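Long-range contact in hypothetical Thioesterase Protein SP_1851 (Streptococcus pneumoniae serotype 4, PDB 4XY5), which probably hydrolyses thioester bonds, as a hotdog-fold protein apparently of the PaaI type: residues 83-95 with 105-117. The protein carries 1 engineered substitution. Sequence-based numbering, arbitrary orientation.
Sequences KLDDVLTIKGECV and DVDITNQEGRNVC
Thr89, Lys91 and Glu93 pair with Thr109, Asp107 and Asp105 as the hydrogen-bonded pairs of an antiparallel beta hairpin, central in the sheet of the hotdog fold. Each pair closes two backbone bonds, the straightest from Lys91 N to Asp107 O (2.9 Å, 179° at the hydrogen). Between them, Ile90 faces Ile108 and Gly92 faces Val106 as non-hydrogen-bonded pairs; the side chains of Ile90, Ile108 and Val106 turn toward helix 47-64, which packs on this side of the sheet. Ile90 and Ile108 lie side by side; Ile90 CG2, anti to the backbone N, reaches Val106 CG1 at 3.6 Å, and Ile108 CG2 meets Leu88 CB at 3.8 Å. On the other face water 2 joins Thr89 O to Thr109 OG1. At the corner by Val95, Val95 CG1 lies against Asp105 OD2 (3.4 Å), while Asp105 OD1 is hydrogen-bonded to Thr120 OG1 and salt-bridged to Lys118 of the second subunit. Asn110 OD1 holds the type I turn 110-113, accepting from Glu112 N (an Asx turn) and Arg114 N on opposite amide faces. Gln111, bent at chi2 (-78°), accepts a hydrogen bond from Val87 N on OE1 (2.7 Å) and donates one from NE2 to Asp86 OD1 (3.2 Å), from above the carboxylate plane.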
loop_
_atom_site.group_PDB
_atom_site.type_symbol
_atom_site.label_atom_id
_atom_site.label_comp_id
_atom_site.label_asym_id
_atom_site.label_seq_id
_atom_site.Cartn_x
_atom_site.Cartn_y
_atom_site.Cartn_z
ATOM N N LYS A 83 20.060 -6.913 10.657
ATOM C CA LYS A 83 20.630 -7.500 11.873
ATOM C C LYS A 83 21.509 -6.506 12.623
ATOM O O LYS A 83 21.988 -5.539 12.042
ATOM C CB LYS A 83 21.453 -8.746 11.531
ATOM C CG LYS A 83 20.758 -9.738 10.614
ATOM C CD LYS A 83 19.613 -10.465 11.303
ATOM C CE LYS A 83 20.081 -11.178 12.559
ATOM N NZ LYS A 83 18.955 -11.852 13.274
ATOM N N LEU A 84 21.725 -6.752 13.913
ATOM C CA LEU A 84 22.646 -5.930 14.689
ATOM C C LEU A 84 23.984 -5.758 13.953
ATOM O O LEU A 84 24.517 -6.720 13.408
ATOM C CB LEU A 84 22.871 -6.547 16.075
ATOM C CG LEU A 84 23.737 -5.719 17.033
ATOM C CD1 LEU A 84 23.040 -4.411 17.393
ATOM C CD2 LEU A 84 24.094 -6.511 18.281
ATOM N N ASP A 85 24.458 -4.513 13.900
ATOM C CA ASP A 85 25.736 -4.115 13.301
ATOM C C ASP A 85 25.725 -4.062 11.765
ATOM O O ASP A 85 26.734 -3.685 11.165
ATOM C CB ASP A 85 26.884 -5.026 13.782
ATOM C CG ASP A 85 27.284 -4.759 15.241
ATOM O OD1 ASP A 85 27.480 -5.737 15.995
ATOM O OD2 ASP A 85 27.424 -3.581 15.635
ATOM N N ASP A 86 24.604 -4.413 11.127
ATOM C CA ASP A 86 24.464 -4.155 9.693
ATOM C C ASP A 86 24.670 -2.674 9.443
ATOM O O ASP A 86 24.269 -1.846 10.255
ATOM C CB ASP A 86 23.080 -4.558 9.156
ATOM C CG ASP A 86 22.945 -6.043 8.882
ATOM O OD1 ASP A 86 23.953 -6.780 8.974
ATOM O OD2 ASP A 86 21.811 -6.470 8.556
ATOM N N VAL A 87 25.299 -2.334 8.323
ATOM C CA VAL A 87 25.269 -0.962 7.854
ATOM C C VAL A 87 24.223 -0.913 6.749
ATOM O O VAL A 87 24.312 -1.659 5.772
ATOM C CB VAL A 87 26.633 -0.490 7.337
ATOM C CG1 VAL A 87 26.522 0.914 6.726
ATOM C CG2 VAL A 87 27.638 -0.516 8.471
ATOM N N LEU A 88 23.208 -0.077 6.949
ATOM C CA LEU A 88 22.111 0.041 5.997
ATOM C C LEU A 88 22.284 1.283 5.152
ATOM O O LEU A 88 22.490 2.379 5.674
ATOM C CB LEU A 88 20.768 0.092 6.731
ATOM C CG LEU A 88 20.476 -1.095 7.636
ATOM C CD1 LEU A 88 19.074 -0.986 8.249
ATOM C CD2 LEU A 88 20.643 -2.387 6.863
ATOM N N THR A 89 22.192 1.109 3.840
ATOM C CA THR A 89 22.217 2.233 2.923
ATOM C C THR A 89 20.796 2.495 2.450
ATOM O O THR A 89 20.177 1.633 1.858
ATOM C CB THR A 89 23.127 1.965 1.724
ATOM O OG1 THR A 89 24.454 1.703 2.202
ATOM C CG2 THR A 89 23.159 3.180 0.798
ATOM N N ILE A 90 20.319 3.701 2.728
ATOM C CA ILE A 90 18.955 4.121 2.452
ATOM C C ILE A 90 19.006 5.084 1.285
ATOM O O ILE A 90 19.537 6.184 1.411
ATOM C CB ILE A 90 18.319 4.828 3.670
ATOM C CG1 ILE A 90 18.696 4.102 4.959
ATOM C CG2 ILE A 90 16.779 4.961 3.496
ATOM C CD1 ILE A 90 18.834 5.050 6.162
ATOM N N LYS A 91 18.470 4.658 0.151
ATOM C CA LYS A 91 18.490 5.475 -1.058
ATOM C C LYS A 91 17.083 5.877 -1.424
ATOM O O LYS A 91 16.248 5.014 -1.668
ATOM C CB LYS A 91 19.116 4.705 -2.222
ATOM C CG LYS A 91 20.528 4.204 -1.948
ATOM C CD LYS A 91 21.113 3.534 -3.193
ATOM C CE LYS A 91 22.610 3.287 -3.032
ATOM N NZ LYS A 91 23.211 2.809 -4.314
ATOM N N GLY A 92 16.829 7.180 -1.483
ATOM C CA GLY A 92 15.516 7.662 -1.869
ATOM C C GLY A 92 15.610 8.511 -3.123
ATOM O O GLY A 92 16.610 9.214 -3.344
ATOM N N GLU A 93 14.578 8.446 -3.949
ATOM C CA GLU A 93 14.524 9.317 -5.107
ATOM C C GLU A 93 13.090 9.674 -5.443
ATOM O O GLU A 93 12.171 8.902 -5.179
ATOM C CB GLU A 93 15.204 8.668 -6.302
ATOM C CG GLU A 93 14.385 7.589 -6.969
ATOM C CD GLU A 93 15.034 7.078 -8.238
ATOM O OE1 GLU A 93 16.045 6.354 -8.135
ATOM O OE2 GLU A 93 14.538 7.402 -9.339
ATOM N N CYS A 94 12.899 10.858 -6.009
ATOM C CA CYS A 94 11.584 11.259 -6.464
ATOM C C CYS A 94 11.330 10.653 -7.826
ATOM O O CYS A 94 12.023 10.979 -8.789
ATOM C CB CYS A 94 11.463 12.775 -6.536
ATOM S SG CYS A 94 9.803 13.325 -6.934
ATOM N N VAL A 95 10.354 9.761 -7.911
ATOM C CA VAL A 95 10.042 9.137 -9.185
ATOM C C VAL A 95 9.005 9.951 -9.925
ATOM O O VAL A 95 8.921 9.896 -11.155
ATOM C CB VAL A 95 9.545 7.688 -9.016
ATOM C CG1 VAL A 95 10.625 6.849 -8.389
ATOM C CG2 VAL A 95 8.294 7.654 -8.186
ATOM N N ASP A 105 10.422 6.818 -4.175
ATOM C CA ASP A 105 10.815 5.430 -3.928
ATOM C C ASP A 105 12.012 5.418 -2.983
ATOM O O ASP A 105 12.955 6.193 -3.162
ATOM C CB ASP A 105 11.180 4.700 -5.221
ATOM C CG ASP A 105 9.958 4.194 -5.984
ATOM O OD1 ASP A 105 8.818 4.249 -5.457
ATOM O OD2 ASP A 105 10.154 3.720 -7.118
ATOM N N VAL A 106 11.975 4.555 -1.976
ATOM C CA VAL A 106 13.106 4.451 -1.046
ATOM C C VAL A 106 13.473 2.991 -0.880
ATOM O O VAL A 106 12.603 2.164 -0.635
ATOM C CB VAL A 106 12.785 5.069 0.324
ATOM C CG1 VAL A 106 14.009 4.974 1.254
ATOM C CG2 VAL A 106 12.338 6.524 0.155
ATOM N N ASP A 107 14.760 2.679 -1.026
ATOM C CA ASP A 107 15.220 1.289 -1.012
ATOM C C ASP A 107 16.321 1.161 0.014
ATOM O O ASP A 107 17.180 2.022 0.076
ATOM C CB ASP A 107 15.736 0.868 -2.395
ATOM C CG ASP A 107 14.685 1.036 -3.494
ATOM O OD1 ASP A 107 13.531 0.578 -3.315
ATOM O OD2 ASP A 107 15.007 1.650 -4.532
ATOM N N ILE A 108 16.294 0.106 0.823
ATOM C CA ILE A 108 17.370 -0.122 1.768
ATOM C C ILE A 108 18.122 -1.405 1.437
ATOM O O ILE A 108 17.511 -2.458 1.213
ATOM C CB ILE A 108 16.861 -0.185 3.226
ATOM C CG1 ILE A 108 16.191 1.143 3.606
ATOM C CG2 ILE A 108 18.026 -0.503 4.163
ATOM C CD1 ILE A 108 15.822 1.248 5.138
ATOM N N THR A 109 19.449 -1.291 1.389
ATOM C CA THR A 109 20.339 -2.430 1.172
ATOM C C THR A 109 21.309 -2.552 2.349
ATOM O O THR A 109 21.579 -1.565 3.033
ATOM C CB THR A 109 21.140 -2.282 -0.138
ATOM O OG1 THR A 109 21.841 -1.033 -0.126
ATOM C CG2 THR A 109 20.198 -2.302 -1.338
ATOM N N ASN A 110 21.836 -3.748 2.597
ATOM C CA ASN A 110 22.823 -3.870 3.668
ATOM C C ASN A 110 24.231 -3.805 3.098
ATOM O O ASN A 110 24.398 -3.598 1.899
ATOM C CB ASN A 110 22.612 -5.150 4.496
ATOM C CG ASN A 110 22.808 -6.423 3.698
ATOM O OD1 ASN A 110 23.396 -6.415 2.620
ATOM N ND2 ASN A 110 22.322 -7.538 4.241
ATOM N N GLN A 111 25.234 -3.990 3.960
ATOM C CA GLN A 111 26.635 -3.796 3.585
ATOM C C GLN A 111 27.115 -4.861 2.602
ATOM O O GLN A 111 28.194 -4.732 2.028
ATOM C CB GLN A 111 27.537 -3.785 4.837
ATOM C CG GLN A 111 27.648 -5.116 5.563
ATOM C CD GLN A 111 26.433 -5.423 6.416
ATOM O OE1 GLN A 111 25.632 -4.537 6.713
ATOM N NE2 GLN A 111 26.281 -6.683 6.806
ATOM N N GLU A 112 26.304 -5.899 2.413
ATOM C CA GLU A 112 26.582 -6.961 1.443
ATOM C C GLU A 112 25.814 -6.737 0.144
ATOM O O GLU A 112 25.805 -7.593 -0.742
ATOM C CB GLU A 112 26.212 -8.331 2.020
ATOM C CG GLU A 112 26.851 -8.644 3.366
ATOM C CD GLU A 112 28.352 -8.815 3.284
ATOM O OE1 GLU A 112 28.858 -9.141 2.190
ATOM O OE2 GLU A 112 29.032 -8.622 4.315
ATOM N N GLY A 113 25.150 -5.591 0.042
ATOM C CA GLY A 113 24.387 -5.254 -1.147
ATOM C C GLY A 113 23.073 -6.005 -1.266
ATOM O O GLY A 113 22.413 -5.965 -2.311
ATOM N N ARG A 114 22.682 -6.697 -0.201
ATOM C CA ARG A 114 21.421 -7.426 -0.199
ATOM C C ARG A 114 20.247 -6.483 0.060
ATOM O O ARG A 114 20.343 -5.591 0.893
ATOM C CB ARG A 114 21.433 -8.537 0.853
ATOM C CG ARG A 114 22.580 -9.530 0.725
ATOM C CD ARG A 114 22.714 -10.045 -0.696
ATOM N NE ARG A 114 21.489 -10.673 -1.187
ATOM C CZ ARG A 114 21.090 -11.901 -0.868
ATOM N NH1 ARG A 114 21.814 -12.646 -0.043
ATOM N NH2 ARG A 114 19.962 -12.383 -1.374
ATOM N N ASN A 115 19.138 -6.692 -0.645
ATOM C CA ASN A 115 17.936 -5.879 -0.450
ATOM C C ASN A 115 17.230 -6.166 0.871
ATOM O O ASN A 115 16.831 -7.297 1.124
ATOM C CB ASN A 115 16.952 -6.105 -1.605
ATOM C CG ASN A 115 17.448 -5.531 -2.911
ATOM O OD1 ASN A 115 18.205 -4.564 -2.934
ATOM N ND2 ASN A 115 17.023 -6.131 -4.013
ATOM N N VAL A 116 17.053 -5.140 1.705
ATOM C CA VAL A 116 16.374 -5.313 2.991
ATOM C C VAL A 116 14.877 -4.950 2.927
ATOM O O VAL A 116 14.013 -5.734 3.356
ATOM C CB VAL A 116 17.076 -4.478 4.079
ATOM C CG1 VAL A 116 16.350 -4.594 5.415
ATOM C CG2 VAL A 116 18.510 -4.950 4.227
ATOM N N CYS A 117 14.558 -3.774 2.397
ATOM C CA CYS A 117 13.151 -3.388 2.255
ATOM C C CYS A 117 13.022 -2.294 1.195
ATOM O O CYS A 117 14.014 -1.673 0.829
ATOM C CB CYS A 117 12.568 -2.931 3.598
ATOM S SG CYS A 117 13.313 -1.414 4.260
HETATM O O HOH W 1 20.662 -7.659 6.549
HETATM O O HOH W 2 19.953 0.956 -0.972
HETATM O O HOH W 3 15.352 4.418 -4.422
#